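Local coordinates for metallo-beta-lactamase domain-containing protein (Enterococcus faecalis, PDB 2AZ4), which is of unknown function but holds two zinc ions in a metallo-beta-lactamase fold and is probably a hydrolase, possibly an RNA-binding exonuclease, at residues I32-F36 with L63-Y67; Y299-E303 with W330-N334; G342-S348 with D371-L377; E396-P402 with N413-I419. One frame throughout, in Å; residues are numbered along the deposited sequence.

Contact 1. Residues I32-F36 with L63-Y67; sequences IFFDF and LKDLY
A loop packs here against one sheet of the metallo-beta-lactamase sandwich: residues 63-67 lie beside the end of strand 30-34, on the opposite side from Ile32 and Phe34, which face strand 173-179 of the second sheet. The backbones stay well apart, with Phe33 and Leu66 CA atoms 9.5 Å from each other, so side chains alone bridge the gap. Phe33 is extended (phi/psi -134/153) with chi1 m; a cis peptide precedes Asp35, and beyond it Phe36, its CB sideways and chi1 at -140°, brings its ring to the same loop. Asp65, at 50/49, bends that loop and presents Leu66 (chi1 t, chi2 p) to both rings. Leu66 CD2 sits 3.6 Å from the Phe33 ring centroid, 7° off its normal, a CH-pi contact, and also meets the edge of the Phe36 ring at CE1 (3.7 Å). Asp35 hydrogen-bonds the zinc ligand His97, whose side chain lies about 7 Å from that of Phe36. Leu63 CD2 approaches Phe33 CE1 at 3.9 Å, and Tyr67 CE1 approaches Phe36 CZ at 3.9 Å.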
# COMPACT_ATOMS: atom_id res chain seq x y z
N ILE A 32 -2.36 -13.03 -17.18
CA ILE A 32 -1.91 -11.94 -16.33
C ILE A 32 -2.04 -12.35 -14.86
O ILE A 32 -2.81 -13.25 -14.52
CB ILE A 32 -2.67 -10.62 -16.57
CG1 ILE A 32 -4.16 -10.77 -16.22
CG2 ILE A 32 -2.46 -10.17 -18.00
CD1 ILE A 32 -4.97 -9.47 -16.26
N PHE A 33 -1.24 -11.70 -14.02
CA PHE A 33 -1.25 -11.96 -12.59
C PHE A 33 -1.26 -10.60 -11.89
O PHE A 33 -0.76 -9.62 -12.45
CB PHE A 33 0.01 -12.73 -12.13
CG PHE A 33 0.16 -14.13 -12.75
CD1 PHE A 33 -0.11 -15.27 -12.00
CD2 PHE A 33 0.62 -14.29 -14.04
CE1 PHE A 33 0.04 -16.57 -12.57
CE2 PHE A 33 0.77 -15.59 -14.62
CZ PHE A 33 0.48 -16.71 -13.87
N PHE A 34 -1.81 -10.58 -10.67
CA PHE A 34 -1.88 -9.40 -9.80
C PHE A 34 -2.38 -9.86 -8.43
O PHE A 34 -3.18 -10.77 -8.35
CB PHE A 34 -2.85 -8.34 -10.35
CG PHE A 34 -4.21 -8.90 -10.75
CD1 PHE A 34 -4.45 -9.35 -12.05
CD2 PHE A 34 -5.25 -8.97 -9.81
CE1 PHE A 34 -5.67 -9.88 -12.41
CE2 PHE A 34 -6.50 -9.48 -10.18
CZ PHE A 34 -6.71 -9.94 -11.47
N ASP A 35 -1.87 -9.27 -7.34
CA ASP A 35 -0.65 -8.48 -7.33
C ASP A 35 0.53 -9.44 -7.16
O ASP A 35 0.56 -10.50 -7.81
CB ASP A 35 -0.73 -7.43 -6.21
CG ASP A 35 -1.78 -6.36 -6.50
OD1 ASP A 35 -1.86 -5.91 -7.67
OD2 ASP A 35 -2.51 -5.93 -5.57
N PHE A 36 1.51 -9.10 -6.31
CA PHE A 36 2.73 -9.92 -6.18
C PHE A 36 3.44 -9.72 -4.82
O PHE A 36 4.64 -9.47 -4.77
CB PHE A 36 3.70 -9.61 -7.34
CG PHE A 36 4.39 -10.83 -7.87
CD1 PHE A 36 3.67 -11.80 -8.58
CD2 PHE A 36 5.74 -11.04 -7.64
CE1 PHE A 36 4.30 -12.94 -9.07
CE2 PHE A 36 6.38 -12.19 -8.13
CZ PHE A 36 5.66 -13.14 -8.83
N LEU A 63 3.86 -21.59 -8.83
CA LEU A 63 3.49 -20.96 -10.10
C LEU A 63 4.41 -21.46 -11.20
O LEU A 63 5.60 -21.61 -10.99
CB LEU A 63 3.54 -19.43 -10.01
CG LEU A 63 2.56 -18.66 -9.10
CD1 LEU A 63 2.93 -17.17 -9.01
CD2 LEU A 63 1.13 -18.79 -9.57
N LYS A 64 3.84 -21.71 -12.37
CA LYS A 64 4.63 -22.27 -13.45
C LYS A 64 5.16 -21.15 -14.31
O LYS A 64 4.38 -20.29 -14.73
CB LYS A 64 3.80 -23.25 -14.29
CG LYS A 64 4.54 -23.85 -15.47
CD LYS A 64 3.58 -24.65 -16.36
CE LYS A 64 4.15 -24.85 -17.76
NZ LYS A 64 4.34 -23.56 -18.50
N ASP A 65 6.47 -21.18 -14.57
CA ASP A 65 7.13 -20.26 -15.51
C ASP A 65 6.79 -18.79 -15.26
O ASP A 65 6.42 -18.05 -16.17
CB ASP A 65 6.82 -20.66 -16.96
CG ASP A 65 7.59 -21.91 -17.40
OD1 ASP A 65 8.81 -22.02 -17.14
OD2 ASP A 65 6.95 -22.78 -18.03
N LEU A 66 6.91 -18.38 -14.00
CA LEU A 66 6.71 -17.00 -13.59
C LEU A 66 7.86 -16.53 -12.70
O LEU A 66 8.31 -15.38 -12.81
CB LEU A 66 5.34 -16.83 -12.91
CG LEU A 66 4.80 -15.39 -12.80
CD1 LEU A 66 4.40 -14.79 -14.14
CD2 LEU A 66 3.64 -15.27 -11.81
N TYR A 67 8.36 -17.39 -11.81
CA TYR A 67 9.44 -16.96 -10.93
C TYR A 67 10.76 -16.94 -11.71
O TYR A 67 10.90 -17.68 -12.68
CB TYR A 67 9.56 -17.82 -9.67
CG TYR A 67 8.36 -17.76 -8.75
CD1 TYR A 67 7.94 -16.54 -8.18
CD2 TYR A 67 7.64 -18.91 -8.43
CE1 TYR A 67 6.84 -16.50 -7.33
CE2 TYR A 67 6.53 -18.86 -7.59
CZ TYR A 67 6.15 -17.66 -7.04
OH TYR A 67 5.07 -17.62 -6.19

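Contact 2. Residues Y299-E303 with W330-N334; sequences YYYAE and WQVVN
Two non-adjacent strands of a parallel alpha/beta sheet are joined where they end, strands 298-300 and 328-331 being separated by strand 278-282. Tyr300, the last residue of its strand, is extended (phi/psi -133/152), and with chi1 near 75° (p) it sends its ring across the gap. Trp330, also p at chi1, turns its edge to the face of this ring: the Tyr300 and Trp330 six-membered rings form a T-shaped pair, centroids 5.7 Å apart and planes at 85°, with Tyr300 CE2 and Trp330 CE3 4.1 Å from each other. The phenol then donates a short hydrogen bond from Tyr300 OH to the carbonyl Gln331 O (2.5 Å). Water 1 donates to Tyr300 OH (2.8 Å) and accepts from Val333 N (3.0 Å); Asn334 OD1, 3.2 Å away, is a further acceptor of the same water. Beyond the strand the chain leaves the extended form at Ala302 (-103/8), where Ala302 CA and Val333 CA are 8.0 Å apart and the methyl Ala302 CB packs on Val333 CG2 at 4.1 Å. Around these groups, Glu282 at the end of strand 278-282 touches Tyr300 and Ala302, helix 318-323 closes over Tyr300 and Trp330 through Leu321, and strand 256-260 borders the far side of strand 328-331 along Trp330 and Gln331.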
# COMPACT_ATOMS: atom_id res chain seq x y z
N TYR A 299 14.38 20.20 5.42
CA TYR A 299 14.65 18.82 5.79
C TYR A 299 15.86 18.72 6.70
O TYR A 299 16.63 19.65 6.79
CB TYR A 299 14.92 17.98 4.53
CG TYR A 299 16.15 18.45 3.77
CD1 TYR A 299 17.41 17.90 4.01
CD2 TYR A 299 16.04 19.45 2.80
CE1 TYR A 299 18.52 18.33 3.29
CE2 TYR A 299 17.13 19.90 2.10
CZ TYR A 299 18.37 19.32 2.33
OH TYR A 299 19.46 19.79 1.62
N TYR A 300 16.00 17.57 7.34
CA TYR A 300 17.20 17.22 8.09
C TYR A 300 17.60 15.81 7.71
O TYR A 300 16.77 14.99 7.29
CB TYR A 300 17.00 17.37 9.61
CG TYR A 300 16.18 16.27 10.22
CD1 TYR A 300 16.78 15.28 10.99
CD2 TYR A 300 14.79 16.22 10.00
CE1 TYR A 300 16.01 14.27 11.56
CE2 TYR A 300 14.02 15.21 10.55
CZ TYR A 300 14.63 14.24 11.31
OH TYR A 300 13.87 13.23 11.84
N TYR A 301 18.90 15.54 7.81
CA TYR A 301 19.44 14.21 7.59
C TYR A 301 19.41 13.39 8.86
O TYR A 301 19.90 13.82 9.91
CB TYR A 301 20.86 14.30 7.09
CG TYR A 301 20.94 14.70 5.65
CD1 TYR A 301 20.60 13.79 4.64
CD2 TYR A 301 21.39 15.97 5.28
CE1 TYR A 301 20.68 14.14 3.30
CE2 TYR A 301 21.48 16.33 3.93
CZ TYR A 301 21.11 15.39 2.96
OH TYR A 301 21.17 15.71 1.63
N ALA A 302 18.84 12.19 8.76
CA ALA A 302 18.90 11.22 9.85
C ALA A 302 19.94 10.14 9.51
O ALA A 302 20.07 9.14 10.21
CB ALA A 302 17.54 10.61 10.08
N GLU A 303 20.68 10.36 8.42
CA GLU A 303 21.71 9.42 7.97
C GLU A 303 22.91 10.23 7.47
O GLU A 303 22.80 11.43 7.25
CB GLU A 303 21.15 8.50 6.87
CG GLU A 303 20.01 7.55 7.38
CD GLU A 303 19.15 6.89 6.28
OE1 GLU A 303 19.56 6.84 5.10
OE2 GLU A 303 18.05 6.39 6.64
N TRP A 330 8.24 19.18 12.90
CA TRP A 330 9.20 18.31 12.21
C TRP A 330 8.97 16.81 12.34
O TRP A 330 8.38 16.34 13.29
CB TRP A 330 10.64 18.68 12.55
CG TRP A 330 11.08 18.59 14.02
CD1 TRP A 330 10.88 19.53 14.99
CD2 TRP A 330 11.86 17.54 14.63
NE1 TRP A 330 11.46 19.13 16.19
CE2 TRP A 330 12.06 17.91 15.99
CE3 TRP A 330 12.39 16.32 14.17
CZ2 TRP A 330 12.79 17.10 16.90
CZ3 TRP A 330 13.11 15.49 15.09
CH2 TRP A 330 13.31 15.90 16.42
N GLN A 331 9.45 16.07 11.35
CA GLN A 331 9.19 14.64 11.28
C GLN A 331 10.25 13.92 12.11
O GLN A 331 11.44 13.93 11.75
CB GLN A 331 9.23 14.18 9.82
CG GLN A 331 9.15 12.65 9.61
CD GLN A 331 9.37 12.23 8.15
OE1 GLN A 331 9.90 13.00 7.36
NE2 GLN A 331 8.97 10.99 7.80
N VAL A 332 9.85 13.29 13.20
CA VAL A 332 10.82 12.51 14.01
C VAL A 332 10.70 11.04 13.63
O VAL A 332 9.59 10.50 13.58
CB VAL A 332 10.65 12.74 15.54
CG1 VAL A 332 9.21 12.41 15.98
CG2 VAL A 332 11.67 11.93 16.35
N VAL A 333 11.84 10.39 13.36
CA VAL A 333 11.86 9.01 12.87
C VAL A 333 12.65 8.02 13.77
O VAL A 333 12.54 6.79 13.61
CB VAL A 333 12.39 8.93 11.42
CG1 VAL A 333 11.48 9.72 10.48
CG2 VAL A 333 13.86 9.43 11.32
N ASN A 334 13.47 8.56 14.66
CA ASN A 334 14.26 7.81 15.62
C ASN A 334 14.85 8.76 16.68
O ASN A 334 14.50 9.92 16.73
CB ASN A 334 15.37 7.00 14.93
CG ASN A 334 16.40 7.89 14.21
OD1 ASN A 334 16.36 9.12 14.29
ND2 ASN A 334 17.34 7.25 13.52
O HOH W 1 14.47 11.63 14.02

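Contact 3. Residues G342-S348 with D371-L377; sequences GSLYIHS and DITFVRL
Strands 344-348 and 373-376 run parallel, their axes 4.8 Å apart at closest approach and 23° apart in direction, pairing Leu344 with Thr373, Tyr345 with Phe374, Ile346 with Val375 and His347 with Arg376. The ladder begins with a weak bond from Gly342 N to Asp371 O (2.9 Å); Gly342 sits at phi/psi 85/3, where a side chain would jam against the preceding carbonyl. It continues with Thr373 N to Ser343 O (2.9 Å), Tyr345 N to Thr373 O (2.9 Å), Val375 N to Tyr345 O (3.0 Å), His347 N to Val375 O (2.7 Å) and Leu377 N to His347 O (2.9 Å). At the far end the hydroxyl Ser348 OG donates to Leu377 O (2.9 Å). The intervening residues Leu344 and Ile346 bond instead to strand 256-260 and its approach. Arg254 reaches Thr373 OG1 and Gly342 O, while Arg376 NH1 bonds Leu353 O and Tyr360 OH. Leu344 CD1 packs on Val375 CG2 (3.7 Å), and on the other face Tyr345 CD2 meets Phe374 CD1 (3.9 Å). Helix 358-369 connects the strands and ends in a Schellman motif with Asp371 as C-prime, completing a beta-alpha-beta crossover whose second strand edges the parallel sheet.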
# COMPACT_ATOMS: atom_id res chain seq x y z
N GLY A 342 7.65 17.04 27.98
CA GLY A 342 6.44 17.85 27.86
C GLY A 342 6.05 18.18 26.43
O GLY A 342 5.08 18.93 26.20
N SER A 343 6.79 17.66 25.46
CA SER A 343 6.48 17.97 24.06
C SER A 343 5.30 17.13 23.52
O SER A 343 4.76 16.26 24.22
CB SER A 343 7.74 17.84 23.20
OG SER A 343 8.11 16.48 23.08
N LEU A 344 4.91 17.40 22.27
CA LEU A 344 3.77 16.74 21.64
C LEU A 344 4.27 15.95 20.45
O LEU A 344 5.02 16.47 19.64
CB LEU A 344 2.75 17.79 21.20
CG LEU A 344 1.45 17.33 20.49
CD1 LEU A 344 0.64 16.37 21.36
CD2 LEU A 344 0.62 18.58 20.05
N TYR A 345 3.87 14.69 20.36
CA TYR A 345 4.20 13.86 19.20
C TYR A 345 2.90 13.34 18.58
O TYR A 345 2.07 12.75 19.25
CB TYR A 345 5.13 12.71 19.58
CG TYR A 345 5.24 11.65 18.49
CD1 TYR A 345 5.92 11.93 17.30
CD2 TYR A 345 4.65 10.40 18.64
CE1 TYR A 345 6.01 10.96 16.28
CE2 TYR A 345 4.74 9.44 17.63
CZ TYR A 345 5.41 9.73 16.46
OH TYR A 345 5.50 8.79 15.46
N ILE A 346 2.76 13.55 17.28
CA ILE A 346 1.56 13.17 16.55
C ILE A 346 1.89 11.97 15.68
O ILE A 346 2.69 12.06 14.76
CB ILE A 346 1.01 14.33 15.71
CG1 ILE A 346 0.65 15.51 16.64
CG2 ILE A 346 -0.19 13.87 14.89
CD1 ILE A 346 0.73 16.87 15.92
N HIS A 347 1.27 10.85 16.03
CA HIS A 347 1.51 9.58 15.36
C HIS A 347 0.44 9.39 14.29
O HIS A 347 -0.71 9.10 14.62
CB HIS A 347 1.47 8.46 16.39
CG HIS A 347 2.18 7.22 15.95
ND1 HIS A 347 1.55 6.00 15.86
CD2 HIS A 347 3.45 7.02 15.55
CE1 HIS A 347 2.42 5.09 15.45
NE2 HIS A 347 3.58 5.69 15.25
N SER A 348 0.81 9.55 13.03
CA SER A 348 -0.18 9.59 11.95
C SER A 348 0.05 8.45 10.96
O SER A 348 0.62 8.64 9.87
CB SER A 348 -0.16 10.94 11.24
OG SER A 348 -1.26 11.05 10.36
N ASP A 371 7.38 12.18 29.56
CA ASP A 371 6.25 13.13 29.63
C ASP A 371 5.98 13.75 28.24
O ASP A 371 5.68 14.93 28.12
CB ASP A 371 6.56 14.23 30.67
CG ASP A 371 5.32 14.94 31.19
OD1 ASP A 371 4.25 14.29 31.33
OD2 ASP A 371 5.41 16.17 31.48
N ILE A 372 6.12 12.94 27.19
CA ILE A 372 5.77 13.38 25.83
C ILE A 372 4.33 12.94 25.58
O ILE A 372 4.03 11.75 25.69
CB ILE A 372 6.73 12.79 24.76
CG1 ILE A 372 8.18 13.24 25.02
CG2 ILE A 372 6.30 13.19 23.33
CD1 ILE A 372 9.21 12.50 24.16
N THR A 373 3.44 13.90 25.33
CA THR A 373 2.06 13.58 24.95
C THR A 373 1.99 12.87 23.58
O THR A 373 2.46 13.41 22.57
CB THR A 373 1.17 14.82 24.94
OG1 THR A 373 1.21 15.45 26.23
CG2 THR A 373 -0.28 14.45 24.58
N PHE A 374 1.43 11.68 23.57
CA PHE A 374 1.28 10.89 22.35
C PHE A 374 -0.14 11.07 21.84
O PHE A 374 -1.11 10.91 22.60
CB PHE A 374 1.53 9.42 22.66
CG PHE A 374 1.21 8.48 21.53
CD1 PHE A 374 2.19 8.12 20.61
CD2 PHE A 374 -0.06 7.92 21.40
CE1 PHE A 374 1.92 7.24 19.58
CE2 PHE A 374 -0.34 7.02 20.36
CZ PHE A 374 0.66 6.69 19.45
N VAL A 375 -0.26 11.40 20.56
CA VAL A 375 -1.56 11.57 19.93
C VAL A 375 -1.64 10.72 18.70
O VAL A 375 -0.85 10.87 17.78
CB VAL A 375 -1.88 13.05 19.62
CG1 VAL A 375 -3.21 13.17 18.86
CG2 VAL A 375 -1.98 13.84 20.91
N ARG A 376 -2.60 9.80 18.70
CA ARG A 376 -2.89 9.00 17.54
C ARG A 376 -3.81 9.78 16.59
O ARG A 376 -4.96 10.10 16.92
CB ARG A 376 -3.52 7.67 17.95
CG ARG A 376 -3.55 6.66 16.81
CD ARG A 376 -4.06 5.30 17.24
NE ARG A 376 -4.30 4.48 16.05
CZ ARG A 376 -3.37 3.72 15.48
NH1 ARG A 376 -2.15 3.66 16.00
NH2 ARG A 376 -3.67 3.03 14.38
N LEU A 377 -3.28 10.11 15.41
CA LEU A 377 -4.07 10.83 14.43
C LEU A 377 -4.09 9.99 13.15
O LEU A 377 -3.29 10.21 12.24
CB LEU A 377 -3.51 12.26 14.20
CG LEU A 377 -4.32 13.26 13.36
CD1 LEU A 377 -5.61 13.72 14.09
CD2 LEU A 377 -3.44 14.44 12.97

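Contact 4. Residues E396-P402 with N413-I419; sequences EPQVLVP and NPYGERI
Tyr415 lays the face of its ring over the Glu396 side chain, Glu396 CG standing 4.0 Å from the ring centroid and 18° off its normal. Glu396 has left the preceding helix with positive phi (57/66), and Tyr415 belongs to a type I turn from Asn413 to Gly416. Asn413 (chi1 t) organises this turn: OD1 accepts from Tyr415 N at 3.1 Å, an Asx turn, and ND2 donates both to Pro397 O (2.9 Å) and to Glu417 O (2.9 Å). A CB on Gly416 would fall 2.1 Å from Gln398 O, so only glycine fits there. The turn leads into strand 417-418, which pairs in parallel with strand 399-403 at the edge of the second sheet of the metallo-beta-lactamase sandwich. Val399 is in register with Glu417 and Leu400 with Arg418, CA atoms 4.7 Å apart in each pair. Glu417 N donates to Gln398 O (2.8 Å), Leu400 N to Glu417 O (3.0 Å) and Ile419 N to Leu400 O (2.9 Å). Strand 399-403 runs directly into the zinc ligand His404. Arg418 NH1 is held by Glu409 O and Leu411 O. Val399 CG1 packs on Ile419 CD1 at 3.9 Å.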
# COMPACT_ATOMS: atom_id res chain seq x y z
N GLU A 396 -22.80 -2.21 -9.16
CA GLU A 396 -23.85 -3.22 -9.43
C GLU A 396 -23.22 -4.43 -10.14
O GLU A 396 -23.49 -4.68 -11.32
CB GLU A 396 -25.05 -2.64 -10.21
CG GLU A 396 -25.70 -1.37 -9.59
CD GLU A 396 -26.98 -0.96 -10.34
OE1 GLU A 396 -27.88 -1.82 -10.45
OE2 GLU A 396 -27.10 0.20 -10.83
N PRO A 397 -22.33 -5.15 -9.43
CA PRO A 397 -21.61 -6.27 -10.03
C PRO A 397 -22.56 -7.47 -10.22
O PRO A 397 -23.41 -7.73 -9.37
CB PRO A 397 -20.54 -6.59 -8.98
CG PRO A 397 -21.16 -6.21 -7.69
CD PRO A 397 -21.95 -4.97 -8.01
N GLN A 398 -22.41 -8.16 -11.35
CA GLN A 398 -23.20 -9.35 -11.62
C GLN A 398 -22.81 -10.44 -10.64
O GLN A 398 -23.67 -11.14 -10.08
CB GLN A 398 -23.00 -9.79 -13.06
CG GLN A 398 -23.50 -8.79 -14.10
CD GLN A 398 -23.15 -9.19 -15.51
OE1 GLN A 398 -23.43 -10.31 -15.93
NE2 GLN A 398 -22.53 -8.28 -16.25
N VAL A 399 -21.50 -10.58 -10.42
CA VAL A 399 -20.96 -11.51 -9.45
C VAL A 399 -19.90 -10.77 -8.63
O VAL A 399 -19.02 -10.10 -9.18
CB VAL A 399 -20.30 -12.74 -10.11
CG1 VAL A 399 -19.84 -13.71 -9.03
CG2 VAL A 399 -21.25 -13.46 -11.10
N LEU A 400 -20.00 -10.91 -7.31
CA LEU A 400 -19.06 -10.30 -6.36
C LEU A 400 -18.17 -11.38 -5.76
O LEU A 400 -18.67 -12.42 -5.31
CB LEU A 400 -19.86 -9.59 -5.26
CG LEU A 400 -19.37 -8.47 -4.31
CD1 LEU A 400 -19.46 -8.90 -2.86
CD2 LEU A 400 -18.01 -7.80 -4.64
N VAL A 401 -16.85 -11.13 -5.75
CA VAL A 401 -15.91 -12.02 -5.08
C VAL A 401 -15.15 -11.28 -3.97
O VAL A 401 -14.21 -10.54 -4.28
CB VAL A 401 -14.85 -12.59 -6.09
CG1 VAL A 401 -13.96 -13.64 -5.42
CG2 VAL A 401 -15.50 -13.14 -7.31
N PRO A 402 -15.56 -11.44 -2.68
CA PRO A 402 -14.72 -10.84 -1.65
C PRO A 402 -13.33 -11.47 -1.59
O PRO A 402 -13.17 -12.70 -1.72
CB PRO A 402 -15.49 -11.14 -0.36
CG PRO A 402 -16.93 -11.38 -0.82
CD PRO A 402 -16.76 -12.08 -2.11
N ASN A 413 -23.77 -8.79 -2.09
CA ASN A 413 -24.16 -8.26 -3.39
C ASN A 413 -25.69 -8.29 -3.60
O ASN A 413 -26.23 -9.30 -4.05
CB ASN A 413 -23.47 -9.05 -4.50
CG ASN A 413 -23.68 -8.45 -5.87
OD1 ASN A 413 -24.05 -7.27 -6.02
ND2 ASN A 413 -23.40 -9.24 -6.90
N PRO A 414 -26.39 -7.18 -3.27
CA PRO A 414 -27.81 -7.04 -3.57
C PRO A 414 -28.14 -7.17 -5.06
O PRO A 414 -29.27 -7.45 -5.41
CB PRO A 414 -28.13 -5.61 -3.11
CG PRO A 414 -27.11 -5.32 -2.07
CD PRO A 414 -25.87 -6.00 -2.56
N TYR A 415 -27.15 -6.97 -5.92
CA TYR A 415 -27.39 -6.81 -7.34
C TYR A 415 -27.21 -8.07 -8.16
O TYR A 415 -27.53 -8.09 -9.34
CB TYR A 415 -26.50 -5.68 -7.88
CG TYR A 415 -26.72 -4.43 -7.08
CD1 TYR A 415 -27.83 -3.63 -7.31
CD2 TYR A 415 -25.87 -4.09 -6.01
CE1 TYR A 415 -28.08 -2.49 -6.55
CE2 TYR A 415 -26.11 -2.96 -5.23
CZ TYR A 415 -27.23 -2.16 -5.52
OH TYR A 415 -27.50 -1.04 -4.78
N GLY A 416 -26.73 -9.13 -7.53
CA GLY A 416 -26.42 -10.36 -8.26
C GLY A 416 -25.96 -11.45 -7.34
O GLY A 416 -26.46 -11.59 -6.23
N GLU A 417 -24.99 -12.23 -7.82
CA GLU A 417 -24.51 -13.39 -7.08
C GLU A 417 -23.20 -13.09 -6.36
O GLU A 417 -22.64 -12.00 -6.49
CB GLU A 417 -24.37 -14.60 -8.02
CG GLU A 417 -25.63 -15.48 -8.12
CD GLU A 417 -25.83 -16.42 -6.90
OE1 GLU A 417 -24.96 -16.44 -5.98
OE2 GLU A 417 -26.86 -17.16 -6.89
N ARG A 418 -22.75 -14.06 -5.57
CA ARG A 418 -21.51 -13.94 -4.82
C ARG A 418 -20.77 -15.27 -4.81
O ARG A 418 -21.39 -16.33 -4.72
CB ARG A 418 -21.79 -13.50 -3.39
CG ARG A 418 -20.54 -13.25 -2.56
CD ARG A 418 -20.90 -12.74 -1.19
NE ARG A 418 -21.51 -13.78 -0.37
CZ ARG A 418 -21.92 -13.60 0.89
NH1 ARG A 418 -21.78 -12.41 1.48
NH2 ARG A 418 -22.46 -14.60 1.57
N ILE A 419 -19.44 -15.18 -4.89
CA ILE A 419 -18.55 -16.33 -4.76
C ILE A 419 -17.55 -16.05 -3.66
O ILE A 419 -16.86 -15.02 -3.69
CB ILE A 419 -17.76 -16.61 -6.06
CG1 ILE A 419 -18.70 -17.12 -7.15
CG2 ILE A 419 -16.63 -17.62 -5.80
CD1 ILE A 419 -18.07 -17.20 -8.53

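In the fold
The four contacts follow one another in series along the chain and fall into two groups. Contacts 1 and 4, centres 26 Å apart, belong to different sheets of the metallo-beta-lactamase sandwich. Contacts 2 and 3 share the six-stranded parallel sheet, their centres 16 Å apart, and touch where Val332 CG1 packs on Tyr345 CE1 at 3.5 Å. That sheet lies in sequence between strands 212-216 and 399-403, which neighbour each other in the sandwich, so it is a separate unit inserted into the fold; contact 3 is 43 Å from both contacts 1 and 4, centre to centre. The zinc ions bind to sandwich residues, with Asp189 before the insertion and His404 after it.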